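Local structure of helix-turn-helix transcriptional regulator (Pseudomonas aeruginosa, 5XHX) at residues G97-L102 and L158-R163; V129-P134 and W165-M170; Y82-F87 and E111-Y116. The protein probably acts as a DNA-binding LuxR-family transcriptional regulator, of which this chain is the N-terminal ligand-binding domain. All blocks are in the same frame, centred on the assembly; numbering follows the deposited sequence.

Contact 1 of 3, residues G97-L102 and L158-R163; sequences GGLFHL and LFELLR
Leu99 and Glu160 mark the closest backbone approach between strand 98-101 and helix 153-173, with 7.2 Å from CA to CA. The axes of the two short segments come to 9.7 Å, and their N-to-C directions differ by 165°, so strand and helix run nearly antiparallel. This is one layer boundary of an alpha/beta/alpha sandwich, the fold of LuxR-type ligand-binding domains. The strand is outermost in the five-stranded antiparallel sheet of this chain and pairs through Gly98 and Phe100 with strand 127-134, while helix 153-173 lies against one face. On the helix, Leu161 and Leu162 also pack on His13 of the second subunit.

Leu99 carries the apolar part, with CG anti to the backbone N and its side chain heading for the helix. Its CD2 does most of the touching, 3.4 Å from Phe159 CB, where the two side chains cross at about a right angle; the Phe159 ring itself turns off toward Val129 and Ala40. The same methyl sits 3.7 Å from Glu160 CG, and Glu160 OE2 borders both CD2 and CB of Leu99. A bend in Glu160 (chi2 -76°) brings its CD alongside the Leu99 CD2 methyl.

The carboxylate is tied one helical turn on: Arg163 NH1 donates to Glu160 OE1 at 2.8 Å and 158°, entering on the syn lone pair and close to the guanidinium plane, as a salt bridge. Arg163, extended from CG to NE, carries its guanidinium to the strand, and one face lies against the backbone, with Leu99 N 4.1 Å above the centre of the plane. Gly98, in a backbone conformation that would jam a CB against the preceding carbonyl, presents its CA 3.4 Å from Arg163 NH2.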
loop_
_atom_site.group_PDB
_atom_site.type_symbol
_atom_site.label_atom_id
_atom_site.label_comp_id
_atom_site.label_asym_id
_atom_site.label_seq_id
_atom_site.Cartn_x
_atom_site.Cartn_y
_atom_site.Cartn_z
ATOM N N GLY A 97 -14.774 -14.822 2.370
ATOM C CA GLY A 97 -14.752 -13.587 1.617
ATOM C C GLY A 97 -14.518 -13.846 0.129
ATOM O O GLY A 97 -14.618 -14.956 -0.370
ATOM N N GLY A 98 -14.185 -12.775 -0.577
ATOM C CA GLY A 98 -13.962 -12.897 -1.999
ATOM C C GLY A 98 -14.525 -11.736 -2.781
ATOM O O GLY A 98 -14.635 -10.618 -2.259
ATOM N N LEU A 99 -14.858 -11.989 -4.046
ATOM C CA LEU A 99 -15.406 -10.984 -4.949
ATOM C C LEU A 99 -16.773 -11.474 -5.388
ATOM O O LEU A 99 -16.878 -12.554 -5.965
ATOM C CB LEU A 99 -14.503 -10.767 -6.170
ATOM C CG LEU A 99 -15.073 -9.795 -7.205
ATOM C CD1 LEU A 99 -15.153 -8.332 -6.649
ATOM C CD2 LEU A 99 -14.238 -9.871 -8.464
ATOM N N PHE A 100 -17.811 -10.684 -5.132
ATOM C CA PHE A 100 -19.169 -11.131 -5.383
ATOM C C PHE A 100 -19.867 -10.200 -6.369
ATOM O O PHE A 100 -19.744 -8.982 -6.274
ATOM C CB PHE A 100 -19.950 -11.245 -4.055
ATOM C CG PHE A 100 -19.409 -12.319 -3.133
ATOM C CD1 PHE A 100 -19.719 -13.659 -3.343
ATOM C CD2 PHE A 100 -18.569 -11.991 -2.091
ATOM C CE1 PHE A 100 -19.206 -14.651 -2.502
ATOM C CE2 PHE A 100 -18.051 -12.977 -1.246
ATOM C CZ PHE A 100 -18.376 -14.297 -1.445
ATOM N N HIS A 101 -20.601 -10.799 -7.302
ATOM C CA HIS A 101 -21.389 -10.100 -8.310
ATOM C C HIS A 101 -22.869 -10.345 -8.024
ATOM O O HIS A 101 -23.279 -11.488 -7.800
ATOM C CB HIS A 101 -21.020 -10.593 -9.718
ATOM C CG HIS A 101 -21.571 -9.751 -10.832
ATOM N ND1 HIS A 101 -21.600 -10.182 -12.141
ATOM C CD2 HIS A 101 -22.105 -8.504 -10.836
ATOM C CE1 HIS A 101 -22.134 -9.244 -12.901
ATOM N NE2 HIS A 101 -22.448 -8.215 -12.136
ATOM N N LEU A 102 -23.656 -9.267 -8.038
ATOM C CA LEU A 102 -25.063 -9.289 -7.632
ATOM C C LEU A 102 -25.840 -10.509 -8.138
ATOM O O LEU A 102 -26.430 -11.257 -7.348
ATOM C CB LEU A 102 -25.742 -7.998 -8.110
ATOM C CG LEU A 102 -27.242 -7.931 -7.790
ATOM C CD1 LEU A 102 -27.454 -7.859 -6.256
ATOM C CD2 LEU A 102 -27.888 -6.750 -8.487
ATOM N N LEU A 158 -11.362 -8.321 -14.726
ATOM C CA LEU A 158 -10.457 -7.285 -14.225
ATOM C C LEU A 158 -10.468 -7.204 -12.702
ATOM O O LEU A 158 -9.409 -7.129 -12.059
ATOM C CB LEU A 158 -10.847 -5.926 -14.816
ATOM C CG LEU A 158 -9.977 -5.419 -15.959
ATOM C CD1 LEU A 158 -8.635 -4.966 -15.383
ATOM C CD2 LEU A 158 -9.779 -6.508 -17.001
ATOM N N PHE A 159 -11.667 -7.153 -12.109
ATOM C CA PHE A 159 -11.767 -7.099 -10.651
ATOM C C PHE A 159 -11.009 -8.255 -9.998
ATOM O O PHE A 159 -10.372 -8.076 -8.954
ATOM C CB PHE A 159 -13.238 -7.121 -10.235
ATOM C CG PHE A 159 -13.979 -5.846 -10.521
ATOM C CD1 PHE A 159 -13.393 -4.610 -10.275
ATOM C CD2 PHE A 159 -15.275 -5.884 -11.026
ATOM C CE1 PHE A 159 -14.096 -3.416 -10.530
ATOM C CE2 PHE A 159 -15.982 -4.707 -11.282
ATOM C CZ PHE A 159 -15.389 -3.470 -11.029
ATOM N N GLU A 160 -11.061 -9.446 -10.603
ATOM C CA GLU A 160 -10.313 -10.584 -10.068
ATOM C C GLU A 160 -8.812 -10.418 -10.278
ATOM O O GLU A 160 -8.015 -10.846 -9.435
ATOM C CB GLU A 160 -10.782 -11.893 -10.729
ATOM C CG GLU A 160 -12.185 -12.389 -10.303
ATOM C CD GLU A 160 -12.206 -13.022 -8.912
ATOM O OE1 GLU A 160 -11.155 -13.061 -8.226
ATOM O OE2 GLU A 160 -13.283 -13.492 -8.508
ATOM N N LEU A 161 -8.407 -9.817 -11.397
ATOM C CA LEU A 161 -6.979 -9.623 -11.649
ATOM C C LEU A 161 -6.355 -8.709 -10.603
ATOM O O LEU A 161 -5.240 -8.964 -10.129
ATOM C CB LEU A 161 -6.771 -9.037 -13.051
ATOM C CG LEU A 161 -5.311 -9.017 -13.522
ATOM C CD1 LEU A 161 -4.836 -10.432 -13.813
ATOM C CD2 LEU A 161 -5.161 -8.143 -14.767
ATOM N N LEU A 162 -7.065 -7.637 -10.240
ATOM C CA LEU A 162 -6.563 -6.631 -9.316
ATOM C C LEU A 162 -6.783 -7.020 -7.864
ATOM O O LEU A 162 -6.145 -6.443 -6.974
ATOM C CB LEU A 162 -7.250 -5.293 -9.581
ATOM C CG LEU A 162 -7.241 -4.753 -11.011
ATOM C CD1 LEU A 162 -7.832 -3.339 -11.077
ATOM C CD2 LEU A 162 -5.838 -4.781 -11.563
ATOM N N ARG A 163 -7.671 -7.981 -7.629
ATOM C CA ARG A 163 -8.063 -8.381 -6.280
ATOM C C ARG A 163 -6.904 -8.607 -5.311
ATOM O O ARG A 163 -7.024 -8.168 -4.158
ATOM C CB ARG A 163 -8.934 -9.640 -6.397
ATOM C CG ARG A 163 -9.378 -10.280 -5.081
ATOM C CD ARG A 163 -10.231 -11.473 -5.455
ATOM N NE ARG A 163 -10.473 -12.359 -4.340
ATOM C CZ ARG A 163 -11.040 -13.558 -4.445
ATOM N NH1 ARG A 163 -11.441 -14.012 -5.627
ATOM N NH2 ARG A 163 -11.206 -14.308 -3.357
#

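Contact 2 of 3, residues V129-P134 and W165-M170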
loop_
_atom_site.group_PDB
_atom_site.type_symbol
_atom_site.label_atom_id
_atom_site.label_comp_id
_atom_site.label_asym_id
_atom_site.label_seq_id
_atom_site.Cartn_x
_atom_site.Cartn_y
_atom_site.Cartn_z
ATOM N N VAL A 129 -20.959 -5.012 -7.469
ATOM C CA VAL A 129 -19.989 -6.004 -7.026
ATOM C C VAL A 129 -19.477 -5.554 -5.675
ATOM O O VAL A 129 -19.575 -4.388 -5.309
ATOM C CB VAL A 129 -18.794 -6.198 -7.991
ATOM C CG1 VAL A 129 -19.268 -6.622 -9.355
ATOM C CG2 VAL A 129 -17.955 -4.904 -8.062
ATOM N N GLN A 130 -18.887 -6.494 -4.951
ATOM C CA GLN A 130 -18.347 -6.191 -3.639
ATOM C C GLN A 130 -17.094 -7.024 -3.411
ATOM O O GLN A 130 -17.111 -8.237 -3.632
ATOM C CB GLN A 130 -19.403 -6.490 -2.567
ATOM C CG GLN A 130 -19.123 -5.972 -1.195
ATOM C CD GLN A 130 -20.301 -6.218 -0.271
ATOM O OE1 GLN A 130 -21.159 -5.354 -0.092
ATOM N NE2 GLN A 130 -20.376 -7.416 0.261
ATOM N N TYR A 131 -16.032 -6.383 -2.930
ATOM C CA TYR A 131 -14.916 -7.100 -2.316
ATOM C C TYR A 131 -15.211 -7.312 -0.835
ATOM O O TYR A 131 -15.490 -6.343 -0.124
ATOM C CB TYR A 131 -13.611 -6.314 -2.458
ATOM C CG TYR A 131 -13.035 -6.224 -3.867
ATOM C CD1 TYR A 131 -12.183 -7.216 -4.366
ATOM C CD2 TYR A 131 -13.321 -5.136 -4.676
ATOM C CE1 TYR A 131 -11.630 -7.107 -5.652
ATOM C CE2 TYR A 131 -12.780 -5.013 -5.940
ATOM C CZ TYR A 131 -11.937 -5.995 -6.422
ATOM O OH TYR A 131 -11.411 -5.857 -7.672
ATOM N N ASN A 132 -15.127 -8.567 -0.374
ATOM C CA ASN A 132 -15.387 -8.952 1.019
ATOM C C ASN A 132 -14.086 -9.392 1.664
ATOM O O ASN A 132 -13.462 -10.348 1.190
ATOM C CB ASN A 132 -16.368 -10.121 1.125
ATOM C CG ASN A 132 -17.785 -9.722 0.906
ATOM O OD1 ASN A 132 -18.062 -8.765 0.192
ATOM N ND2 ASN A 132 -18.709 -10.444 1.552
ATOM N N VAL A 133 -13.706 -8.742 2.752
ATOM C CA VAL A 133 -12.475 -9.050 3.466
ATOM C C VAL A 133 -12.824 -9.387 4.909
ATOM O O VAL A 133 -13.143 -8.494 5.699
ATOM C CB VAL A 133 -11.475 -7.887 3.388
ATOM C CG1 VAL A 133 -10.209 -8.207 4.192
ATOM C CG2 VAL A 133 -11.149 -7.608 1.916
ATOM N N PRO A 134 -12.796 -10.665 5.281
ATOM C CA PRO A 134 -13.001 -11.037 6.688
ATOM C C PRO A 134 -11.975 -10.349 7.580
ATOM O O PRO A 134 -10.783 -10.305 7.266
ATOM C CB PRO A 134 -12.817 -12.562 6.684
ATOM C CG PRO A 134 -13.141 -12.989 5.283
ATOM C CD PRO A 134 -12.719 -11.843 4.392
ATOM N N TRP A 165 -4.106 -7.088 -4.637
ATOM C CA TRP A 165 -3.693 -5.896 -3.919
ATOM C C TRP A 165 -4.866 -5.041 -3.461
ATOM O O TRP A 165 -4.703 -4.266 -2.514
ATOM C CB TRP A 165 -2.713 -5.052 -4.753
ATOM C CG TRP A 165 -3.190 -4.580 -6.097
ATOM C CD1 TRP A 165 -2.917 -5.154 -7.301
ATOM C CD2 TRP A 165 -3.983 -3.421 -6.374
ATOM N NE1 TRP A 165 -3.515 -4.437 -8.314
ATOM C CE2 TRP A 165 -4.160 -3.359 -7.774
ATOM C CE3 TRP A 165 -4.548 -2.419 -5.578
ATOM C CZ2 TRP A 165 -4.899 -2.348 -8.394
ATOM C CZ3 TRP A 165 -5.283 -1.419 -6.189
ATOM C CH2 TRP A 165 -5.453 -1.392 -7.587
ATOM N N VAL A 166 -6.044 -5.168 -4.084
ATOM C CA VAL A 166 -7.219 -4.481 -3.539
ATOM C C VAL A 166 -7.500 -4.966 -2.124
ATOM O O VAL A 166 -7.653 -4.168 -1.198
ATOM C CB VAL A 166 -8.446 -4.665 -4.450
ATOM C CG1 VAL A 166 -9.730 -4.132 -3.741
ATOM C CG2 VAL A 166 -8.223 -3.933 -5.765
ATOM N N ILE A 167 -7.542 -6.282 -1.925
ATOM C CA ILE A 167 -7.920 -6.764 -0.599
ATOM C C ILE A 167 -6.777 -6.566 0.398
ATOM O O ILE A 167 -7.018 -6.394 1.597
ATOM C CB ILE A 167 -8.374 -8.235 -0.663
ATOM C CG1 ILE A 167 -7.203 -9.144 -0.967
ATOM C CG2 ILE A 167 -9.529 -8.433 -1.726
ATOM C CD1 ILE A 167 -7.601 -10.621 -1.052
ATOM N N ALA A 168 -5.521 -6.618 -0.065
ATOM C CA ALA A 168 -4.398 -6.316 0.820
ATOM C C ALA A 168 -4.483 -4.884 1.320
ATOM O O ALA A 168 -4.300 -4.611 2.515
ATOM C CB ALA A 168 -3.070 -6.553 0.089
ATOM N N LEU A 169 -4.759 -3.957 0.408
ATOM C CA LEU A 169 -4.922 -2.554 0.766
ATOM C C LEU A 169 -6.074 -2.361 1.746
ATOM O O LEU A 169 -5.951 -1.626 2.730
ATOM C CB LEU A 169 -5.196 -1.741 -0.501
ATOM C CG LEU A 169 -4.283 -0.667 -1.059
ATOM C CD1 LEU A 169 -5.119 0.168 -2.024
ATOM C CD2 LEU A 169 -3.706 0.183 0.053
ATOM N N MET A 170 -7.234 -2.955 1.438
ATOM C CA MET A 170 -8.402 -2.810 2.311
ATOM C C MET A 170 -8.072 -3.239 3.730
ATOM O O MET A 170 -8.381 -2.532 4.693
ATOM C CB MET A 170 -9.581 -3.622 1.759
ATOM C CG MET A 170 -10.113 -3.083 0.435
ATOM S SD MET A 170 -11.352 -4.155 -0.306
ATOM C CE MET A 170 -12.518 -4.207 1.093
#
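The Tyr131 ring receives Val166 CG1 squarely over one face: the methyl stands 3.7 Å from the ring centroid and only 4° off the normal, a CH-pi contact in which all six ring carbons are nearly equidistant from it. Val166 reaches this place with CG1 anti to its backbone N, and the two side chains cross at about a right angle. Ile167 CG2 comes in obliquely by Tyr131 CD1, at 3.9 Å. Met170 SD is oblique too, 5.3 Å from the centroid and 46° off the normal, a Met-aromatic contact in which the sulfur lies beside Tyr131 CB. Val166 divides its methyls between two rings, since CG2 lies over a face of Trp165, toward the rim; that indole meets the ring of His13 of the second subunit.

Strand 127-134 and helix 153-173 here build the buried interface between sheet and helical layer of the alpha/beta/alpha sandwich, with segment axes 9.0 Å apart at 52°. Leu36 of helix 28-36 closes on both Tyr131 and Val166. The polar end of the tyrosine is satisfied by the carbonyl O of Phe159, about two turns earlier in the same helix.

Further along the strand, Val133 repeats the direction of Tyr131. Its CG2 meets both Ile167 CB, at 3.8 Å, and Met170 CE, also at 3.8 Å, where a bend at chi3 of the methionine swings that methyl back toward the strand.

Contact 3 of 3, residues Y82-F87 and E111-Y116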
loop_
_atom_site.group_PDB
_atom_site.type_symbol
_atom_site.label_atom_id
_atom_site.label_comp_id
_atom_site.label_asym_id
_atom_site.label_seq_id
_atom_site.Cartn_x
_atom_site.Cartn_y
_atom_site.Cartn_z
ATOM N N TYR A 82 -30.540 -3.550 5.843
ATOM C CA TYR A 82 -29.345 -4.308 5.456
ATOM C C TYR A 82 -29.545 -5.806 5.588
ATOM O O TYR A 82 -28.813 -6.580 4.955
ATOM C CB TYR A 82 -28.145 -3.909 6.314
ATOM C CG TYR A 82 -28.138 -4.579 7.676
ATOM C CD1 TYR A 82 -28.799 -4.002 8.753
ATOM C CD2 TYR A 82 -27.467 -5.786 7.889
ATOM C CE1 TYR A 82 -28.795 -4.605 10.006
ATOM C CE2 TYR A 82 -27.471 -6.406 9.145
ATOM C CZ TYR A 82 -28.125 -5.804 10.199
ATOM O OH TYR A 82 -28.116 -6.388 11.460
ATOM N N LEU A 83 -30.486 -6.238 6.437
ATOM C CA LEU A 83 -30.764 -7.664 6.572
ATOM C C LEU A 83 -31.262 -8.276 5.274
ATOM O O LEU A 83 -31.123 -9.490 5.073
ATOM C CB LEU A 83 -31.788 -7.902 7.692
ATOM C CG LEU A 83 -31.246 -7.585 9.090
ATOM C CD1 LEU A 83 -32.365 -7.585 10.183
ATOM C CD2 LEU A 83 -30.140 -8.589 9.427
ATOM N N GLN A 84 -31.873 -7.474 4.401
ATOM C CA GLN A 84 -32.338 -7.930 3.090
ATOM C C GLN A 84 -31.307 -7.678 1.992
ATOM O O GLN A 84 -31.578 -7.956 0.814
ATOM C CB GLN A 84 -33.657 -7.219 2.719
ATOM C CG GLN A 84 -34.792 -7.382 3.783
ATOM C CD GLN A 84 -35.832 -6.251 3.722
ATOM O OE1 GLN A 84 -36.070 -5.657 2.661
ATOM N NE2 GLN A 84 -36.471 -5.971 4.856
ATOM N N ASP A 85 -30.152 -7.130 2.343
ATOM C CA ASP A 85 -29.124 -6.865 1.344
ATOM C C ASP A 85 -28.436 -8.184 1.028
ATOM O O ASP A 85 -27.783 -8.766 1.907
ATOM C CB ASP A 85 -28.136 -5.828 1.864
ATOM C CG ASP A 85 -27.038 -5.471 0.842
ATOM O OD1 ASP A 85 -26.893 -6.168 -0.178
ATOM O OD2 ASP A 85 -26.294 -4.508 1.111
ATOM N N PRO A 86 -28.555 -8.686 -0.205
ATOM C CA PRO A 86 -27.866 -9.946 -0.551
ATOM C C PRO A 86 -26.373 -9.923 -0.244
ATOM O O PRO A 86 -25.785 -10.972 0.054
ATOM C CB PRO A 86 -28.148 -10.110 -2.056
ATOM C CG PRO A 86 -28.641 -8.783 -2.542
ATOM C CD PRO A 86 -29.267 -8.089 -1.347
ATOM N N PHE A 87 -25.753 -8.746 -0.239
ATOM C CA PHE A 87 -24.327 -8.682 0.061
ATOM C C PHE A 87 -24.048 -8.823 1.554
ATOM O O PHE A 87 -22.969 -9.302 1.933
ATOM C CB PHE A 87 -23.737 -7.387 -0.491
ATOM C CG PHE A 87 -23.576 -7.415 -1.988
ATOM C CD1 PHE A 87 -22.465 -8.029 -2.555
ATOM C CD2 PHE A 87 -24.551 -6.882 -2.827
ATOM C CE1 PHE A 87 -22.309 -8.076 -3.943
ATOM C CE2 PHE A 87 -24.403 -6.944 -4.230
ATOM C CZ PHE A 87 -23.279 -7.537 -4.773
ATOM N N GLU A 111 -36.228 -9.053 -5.762
ATOM C CA GLU A 111 -36.891 -7.892 -6.339
ATOM C C GLU A 111 -38.190 -7.532 -5.623
ATOM O O GLU A 111 -38.761 -6.474 -5.905
ATOM C CB GLU A 111 -37.156 -8.150 -7.819
ATOM C CG GLU A 111 -35.930 -8.646 -8.565
ATOM C CD GLU A 111 -35.601 -7.805 -9.783
ATOM O OE1 GLU A 111 -36.368 -6.866 -10.093
ATOM O OE2 GLU A 111 -34.567 -8.083 -10.429
ATOM N N THR A 112 -38.666 -8.364 -4.703
ATOM C CA THR A 112 -39.878 -8.056 -3.961
ATOM C C THR A 112 -39.599 -7.469 -2.583
ATOM O O THR A 112 -40.545 -7.151 -1.860
ATOM C CB THR A 112 -40.747 -9.312 -3.825
ATOM O OG1 THR A 112 -40.207 -10.169 -2.808
ATOM C CG2 THR A 112 -40.793 -10.064 -5.153
ATOM N N THR A 113 -38.334 -7.312 -2.202
ATOM C CA THR A 113 -38.010 -6.799 -0.876
ATOM C C THR A 113 -38.145 -5.281 -0.845
ATOM O O THR A 113 -38.010 -4.602 -1.867
ATOM C CB THR A 113 -36.586 -7.192 -0.460
ATOM O OG1 THR A 113 -35.640 -6.551 -1.327
ATOM C CG2 THR A 113 -36.393 -8.709 -0.528
ATOM N N GLU A 114 -38.425 -4.749 0.345
ATOM C CA GLU A 114 -38.395 -3.300 0.506
ATOM C C GLU A 114 -37.014 -2.744 0.177
ATOM O O GLU A 114 -36.895 -1.686 -0.455
ATOM C CB GLU A 114 -38.803 -2.910 1.922
ATOM C CG GLU A 114 -38.902 -1.408 2.135
ATOM C CD GLU A 114 -39.438 -1.064 3.512
ATOM O OE1 GLU A 114 -39.610 -1.999 4.319
ATOM O OE2 GLU A 114 -39.697 0.129 3.784
ATOM N N TYR A 115 -35.957 -3.452 0.597
ATOM C CA TYR A 115 -34.589 -3.024 0.305
ATOM C C TYR A 115 -34.402 -2.740 -1.191
ATOM O O TYR A 115 -33.848 -1.706 -1.580
ATOM C CB TYR A 115 -33.594 -4.091 0.805
ATOM C CG TYR A 115 -32.184 -3.816 0.349
ATOM C CD1 TYR A 115 -31.416 -2.861 0.997
ATOM C CD2 TYR A 115 -31.640 -4.468 -0.760
ATOM C CE1 TYR A 115 -30.146 -2.563 0.577
ATOM C CE2 TYR A 115 -30.337 -4.179 -1.194
ATOM C CZ TYR A 115 -29.604 -3.219 -0.496
ATOM O OH TYR A 115 -28.334 -2.859 -0.861
ATOM N N TYR A 116 -34.899 -3.631 -2.044
ATOM C CA TYR A 116 -34.742 -3.456 -3.488
ATOM C C TYR A 116 -35.386 -2.159 -3.979
ATOM O O TYR A 116 -34.799 -1.424 -4.788
ATOM C CB TYR A 116 -35.352 -4.658 -4.212
ATOM C CG TYR A 116 -35.264 -4.614 -5.727
ATOM C CD1 TYR A 116 -34.087 -4.944 -6.378
ATOM C CD2 TYR A 116 -36.368 -4.268 -6.504
ATOM C CE1 TYR A 116 -33.996 -4.921 -7.765
ATOM C CE2 TYR A 116 -36.290 -4.243 -7.895
ATOM C CZ TYR A 116 -35.100 -4.570 -8.516
ATOM O OH TYR A 116 -35.001 -4.550 -9.889
HETATM O O HOH W 1 -39.042 -4.361 5.157
HETATM O O HOH W 2 -27.442 -4.665 -2.313
#
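Gln84, in the turn leading into helix 86-92, starts its approach at CB, 3.7 Å from Tyr115 CB, and its chain then extends from CG to carry the amide to the N-terminus of helix 114-123. There CD brings OE1 to an N-H of the first turn: Tyr115 N donates to Gln84 OE1 at 3.0 Å and 161°, with the donor tilted moderately from the carbonyl plane. Thr113 CB flanks the same oxygen at 3.5 Å. On the other branch of the amide, NE2 donates one hydrogen to a water that in turn donates to Glu114 OE1, while Glu114 OE2 is held in a salt bridge by Arg76.

The next residue covers the tyrosine. Asp85 CA lies over one face of the Tyr115 ring, 4.0 Å from the centroid and offset toward the rim, and its carboxylate is turned only 18° from the ring plane. A second water accepts from Tyr115 OH and donates to Asp85 OD1; Tyr77 OH bonds to OD2. Pro86 CD rests obliquely by Tyr115 CE2.

Each segment also supplies an N-cap: Asp85 OD1 takes Phe87 N at 2.8 Å, from above the carboxylate plane, and Thr113 OG1, also hydrogen-bonded to Phe110 O, takes Tyr116 N at 3.1 Å. Gln84 OE1 adds an acceptor from another segment, in a bond that the partial positive charge of the helix N-terminus would probably strengthen.

In the fold
Contacts 1 and 2 form one continuous interface on helix 153-173, with centres 8 Å apart. They are tied by the Tyr131 hydroxyl, 2.8 Å from Phe159 O, and the neighbouring strands are joined where Asn132 N meets Gly98 O at 2.8 Å; both share the side of the helix that reaches the second subunit. Contact 3 lies about 21 and 22 Å from them, centre to centre, on the opposite side of the chain's centre from contact 2. Phe87 connects it to the sheet: its CE1 is 3.6 Å from Phe100 O, and its CB 3.3 Å from Gln130 OE1. In LuxR-type receptors the autoinducer generally binds between sheet and helices; these contacts alone locate no ligand.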